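Local coordinates for GCN5-related N-acetyltransferase (Kribbella flavida, PDB 4MY0), which probably transfers an acetyl group from acetyl-CoA to amino groups, possibly of aminoglycosides, at residues Q146-R151 with S245-A250. Sequence-based numbering, arbitrary orientation.
With ACO (acetyl coenzyme *a), chain P.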
ATOM      1  N   GLN C 146      -4.218 -21.042  -4.241  1.00 28.15           N
ATOM      2  CA  GLN C 146      -3.763 -21.299  -2.874  1.00 29.23           C
ATOM      3  C   GLN C 146      -2.947 -22.590  -2.881  1.00 26.60           C
ATOM      4  O   GLN C 146      -3.413 -23.627  -3.368  1.00 27.47           O
ATOM      5  CB  GLN C 146      -4.950 -21.433  -1.915  1.00 27.59           C
ATOM      6  CG  GLN C 146      -5.999 -20.338  -2.071  1.00 32.89           C
ATOM      7  CD  GLN C 146      -7.151 -20.473  -1.068  1.00 44.59           C
ATOM      8  OE1 GLN C 146      -7.018 -21.122  -0.024  1.00 49.73           O
ATOM      9  NE2 GLN C 146      -8.286 -19.857  -1.387  1.00 45.68           N
ATOM     10  N   ALA C 147      -1.726 -22.537  -2.356  1.00 24.89           N
ATOM     11  CA  ALA C 147      -0.876 -23.730  -2.337  1.00 25.76           C
ATOM     12  C   ALA C 147      -1.498 -24.906  -1.572  1.00 26.57           C
ATOM     13  O   ALA C 147      -1.356 -26.063  -1.974  1.00 25.63           O
ATOM     14  CB  ALA C 147       0.507 -23.383  -1.785  1.00 21.07           C
ATOM     15  N   ALA C 148      -2.178 -24.622  -0.461  1.00 25.23           N
ATOM     16  CA  ALA C 148      -2.729 -25.709   0.369  1.00 28.37           C
ATOM     17  C   ALA C 148      -3.787 -26.493  -0.403  1.00 33.52           C
ATOM     18  O   ALA C 148      -4.030 -27.670  -0.142  1.00 36.48           O
ATOM     19  CB  ALA C 148      -3.328 -25.151   1.670  1.00 27.83           C
ATOM     20  N   ASP C 149      -4.429 -25.817  -1.350  1.00 34.59           N
ATOM     21  CA  ASP C 149      -5.451 -26.429  -2.189  1.00 36.88           C
ATOM     22  C   ASP C 149      -4.810 -27.434  -3.164  1.00 31.42           C
ATOM     23  O   ASP C 149      -5.284 -28.562  -3.322  1.00 34.64           O
ATOM     24  CB  ASP C 149      -6.168 -25.314  -2.955  1.00 44.16           C
ATOM     25  CG  ASP C 149      -7.433 -25.781  -3.638  1.00 54.56           C
ATOM     26  OD1 ASP C 149      -7.678 -27.014  -3.711  1.00 58.34           O
ATOM     27  OD2 ASP C 149      -8.180 -24.898  -4.118  1.00 56.61           O
ATOM     28  N   LEU C 150      -3.726 -27.012  -3.806  1.00 26.52           N
ATOM     29  CA  LEU C 150      -2.984 -27.861  -4.731  1.00 26.32           C
ATOM     30  C   LEU C 150      -2.415 -29.080  -4.013  1.00 29.20           C
ATOM     31  O   LEU C 150      -2.375 -30.194  -4.556  1.00 29.12           O
ATOM     32  CB  LEU C 150      -1.846 -27.051  -5.341  1.00 23.54           C
ATOM     33  CG  LEU C 150      -2.313 -25.865  -6.176  1.00 26.68           C
ATOM     34  CD1 LEU C 150      -1.132 -25.155  -6.788  1.00 25.44           C
ATOM     35  CD2 LEU C 150      -3.256 -26.326  -7.256  1.00 27.85           C
ATOM     36  N   ARG C 151      -1.992 -28.858  -2.774  1.00 30.81           N
ATOM     37  CA  ARG C 151      -1.299 -29.870  -2.001  1.00 27.20           C
ATOM     38  C   ARG C 151      -2.167 -31.113  -1.797  1.00 31.86           C
ATOM     39  O   ARG C 151      -1.651 -32.227  -1.705  1.00 32.47           O
ATOM     40  CB  ARG C 151      -0.889 -29.289  -0.651  1.00 28.03           C
ATOM     41  CG  ARG C 151      -0.169 -30.290   0.218  1.00 29.54           C
ATOM     42  CD  ARG C 151       0.158 -29.747   1.594  1.00 33.51           C
ATOM     43  NE  ARG C 151       0.632 -30.863   2.392  1.00 36.78           N
ATOM     44  CZ  ARG C 151      -0.160 -31.608   3.145  1.00 36.66           C
ATOM     45  NH1 ARG C 151       0.334 -32.641   3.812  1.00 38.64           N
ATOM     46  NH2 ARG C 151      -1.449 -31.311   3.229  1.00 32.75           N
ATOM     47  N   SER C 245       3.024 -29.029  -2.276  1.00 26.98           N
ATOM     48  CA  SER C 245       3.647 -29.597  -1.082  1.00 28.72           C
ATOM     49  C   SER C 245       4.463 -28.531  -0.349  1.00 31.62           C
ATOM     50  O   SER C 245       4.804 -28.703   0.815  1.00 33.25           O
ATOM     51  CB  SER C 245       4.556 -30.775  -1.444  1.00 28.49           C
ATOM     52  OG  SER C 245       5.749 -30.313  -2.077  1.00 29.24           O
ATOM     53  N   GLY C 246       4.777 -27.431  -1.031  1.00 29.42           N
ATOM     54  CA  GLY C 246       5.484 -26.325  -0.400  1.00 28.58           C
ATOM     55  C   GLY C 246       4.641 -25.395   0.474  1.00 30.21           C
ATOM     56  O   GLY C 246       5.146 -24.377   0.961  1.00 28.98           O
ATOM     57  N   ALA C 247       3.370 -25.742   0.696  1.00 29.02           N
ATOM     58  CA  ALA C 247       2.397 -24.804   1.286  1.00 27.40           C
ATOM     59  C   ALA C 247       2.733 -24.320   2.689  1.00 30.13           C
ATOM     60  O   ALA C 247       2.237 -23.270   3.109  1.00 32.24           O
ATOM     61  CB  ALA C 247       0.970 -25.394   1.274  1.00 23.50           C
ATOM     62  N   SER C 248       3.544 -25.084   3.423  1.00 28.06           N
ATOM     63  CA  SER C 248       3.932 -24.684   4.785  1.00 30.94           C
ATOM     64  C   SER C 248       4.729 -23.370   4.777  1.00 31.18           C
ATOM     65  O   SER C 248       4.756 -22.643   5.770  1.00 34.40           O
ATOM     66  CB  SER C 248       4.759 -25.790   5.433  1.00 29.78           C
ATOM     67  OG  SER C 248       5.741 -26.282   4.521  1.00 31.16           O
ATOM     68  N   ILE C 249       5.376 -23.086   3.642  1.00 28.15           N
ATOM     69  CA  ILE C 249       6.185 -21.884   3.458  1.00 25.99           C
ATOM     70  C   ILE C 249       5.518 -20.919   2.466  1.00 29.44           C
ATOM     71  O   ILE C 249       5.413 -19.715   2.717  1.00 30.39           O
ATOM     72  CB  ILE C 249       7.579 -22.256   2.899  1.00 24.85           C
ATOM     73  CG1 ILE C 249       8.282 -23.258   3.822  1.00 25.54           C
ATOM     74  CG2 ILE C 249       8.423 -20.996   2.664  1.00 26.05           C
ATOM     75  CD1 ILE C 249       8.537 -22.714   5.241  1.00 27.64           C
ATOM     76  N   ALA C 250       5.095 -21.454   1.324  1.00 29.81           N
ATOM     77  CA  ALA C 250       4.487 -20.627   0.281  1.00 32.39           C
ATOM     78  C   ALA C 250       2.971 -20.736   0.347  1.00 32.44           C
ATOM     79  O   ALA C 250       2.420 -21.823   0.185  1.00 35.65           O
ATOM     80  CB  ALA C 250       4.988 -21.052  -1.095  1.00 30.46           C
TER
HETATM   81  N1A ACO P 400      -0.074 -28.809   5.743  1.00 38.18           N
HETATM   82  C2A ACO P 400      -0.815 -29.622   6.528  1.00 37.10           C
HETATM   83  N3A ACO P 400      -0.387 -30.828   6.961  1.00 35.40           N
HETATM   84  C4A ACO P 400       0.839 -31.285   6.614  1.00 38.26           C
HETATM   85  C5A ACO P 400       1.702 -30.455   5.756  1.00 39.68           C
HETATM   86  C6A ACO P 400       1.169 -29.144   5.318  1.00 37.24           C
HETATM   87  N6A ACO P 400       1.906 -28.322   4.527  1.00 37.11           N
HETATM   88  N7A ACO P 400       2.845 -31.149   5.569  1.00 41.75           N
HETATM   89  C8A ACO P 400       2.731 -32.320   6.243  1.00 42.32           C
HETATM   90  N9A ACO P 400       1.532 -32.400   6.859  1.00 41.58           N
HETATM   91  C1B ACO P 400       1.039 -33.513   7.699  1.00 37.57           C
HETATM   92  C2B ACO P 400       0.726 -34.748   6.886  1.00 35.39           C
HETATM   93  O2B ACO P 400      -0.555 -34.668   6.245  1.00 34.13           O
HETATM   94  C3B ACO P 400       0.761 -35.798   7.975  1.00 37.95           C
HETATM   95  O3B ACO P 400      -0.440 -35.694   8.731  1.00 43.59           O
HETATM   96  P3B ACO P 400      -1.681 -36.696   8.524  1.00 64.25           P
HETATM   97  O7A ACO P 400      -1.845 -36.783   7.021  1.00 63.51           O
HETATM   98  O8A ACO P 400      -1.189 -37.970   9.176  1.00 63.18           O
HETATM   99  O9A ACO P 400      -2.817 -36.024   9.257  1.00 66.79           O
HETATM  100  C4B ACO P 400       1.859 -35.331   8.918  1.00 38.30           C
HETATM  101  O4B ACO P 400       2.040 -33.936   8.626  1.00 38.11           O
HETATM  102  C5B ACO P 400       3.174 -36.080   8.711  1.00 35.88           C
HETATM  103  O5B ACO P 400       3.434 -36.120   7.304  1.00 32.53           O
HETATM  104  P1A ACO P 400       4.860 -36.522   6.667  1.00 30.25           P
HETATM  105  O1A ACO P 400       5.704 -37.277   7.667  1.00 30.45           O
HETATM  106  O2A ACO P 400       4.523 -37.070   5.309  1.00 29.12           O
HETATM  107  O3A ACO P 400       5.526 -35.055   6.546  1.00 43.87           O
HETATM  108  P2A ACO P 400       6.470 -34.562   5.340  1.00 34.54           P
HETATM  109  O4A ACO P 400       7.433 -35.690   5.023  1.00 37.98           O
HETATM  110  O5A ACO P 400       5.589 -34.025   4.254  1.00 28.90           O
HETATM  111  O6A ACO P 400       7.320 -33.367   6.031  1.00 31.95           O
HETATM  112  CBP ACO P 400       7.517 -30.965   6.105  1.00 26.35           C
HETATM  113  CCP ACO P 400       6.682 -32.177   6.493  1.00 26.28           C
HETATM  114  CDP ACO P 400       8.879 -30.993   6.792  1.00 24.61           C
HETATM  115  CEP ACO P 400       6.759 -29.712   6.519  1.00 22.79           C
HETATM  116  CAP ACO P 400       7.688 -31.040   4.585  1.00 28.94           C
HETATM  117  OAP ACO P 400       6.393 -31.148   3.969  1.00 33.34           O
HETATM  118  C9P ACO P 400       8.483 -29.891   4.022  1.00 29.31           C
HETATM  119  O9P ACO P 400       9.684 -30.043   3.837  1.00 24.20           O
HETATM  120  N8P ACO P 400       7.840 -28.749   3.732  1.00 30.96           N
HETATM  121  C7P ACO P 400       8.489 -27.571   3.171  1.00 25.08           C
HETATM  122  C6P ACO P 400       9.559 -26.985   4.090  1.00 25.92           C
HETATM  123  C5P ACO P 400       9.013 -26.772   5.485  1.00 33.88           C
HETATM  124  O5P ACO P 400       7.927 -26.226   5.652  1.00 32.26           O
HETATM  125  N4P ACO P 400       9.775 -27.182   6.499  1.00 34.23           N
HETATM  126  C3P ACO P 400       9.774 -26.471   7.775  1.00 32.58           C
HETATM  127  C2P ACO P 400       9.064 -27.249   8.873  1.00 30.34           C
HETATM  128  S1P ACO P 400       9.316 -26.454  10.438  1.00 30.29           S
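Helix 147-151 and the loop 245-250 meet through small apolar groups: A247 CB sits against A147 CB at 3.7 Å and against A148 CB at 4.3 Å. A147 CB also lies 3.2 Å from the carbonyl O of A250, and R151 CG passes S245 CA at 4.1 Å. Within the loop, G246 O accepts from both I249 N and A250 N. Polar bonds from both segments go to one acetyl-CoA. The R151 chain is extended from CG to NE, with CG anti to the backbone N (chi1 180°), and lays its guanidinium over the adenine, C5A of acetyl-CoA standing 3.1 Å above the R151 guanidinium plane and offset toward the rim. In that plane, at the edge, R151 NH1 donates to O2B of the acetyl-CoA ribose (3.3 Å, 149° at the hydrogen). S248 OG makes a very short 2.5 Å bond to O5P of the acetyl-CoA pantetheine arm, which I249 CG1 also approaches. Backbone N atoms of G96, G98 and G100 of the second subunit bind the same cofactor, so the contact forms part of an intersubunit site. A147 and L150 pack on strand 252-256, A147 also bonding R251 through the backbone, while I249 and A250 rest on W218 of strand 212-219.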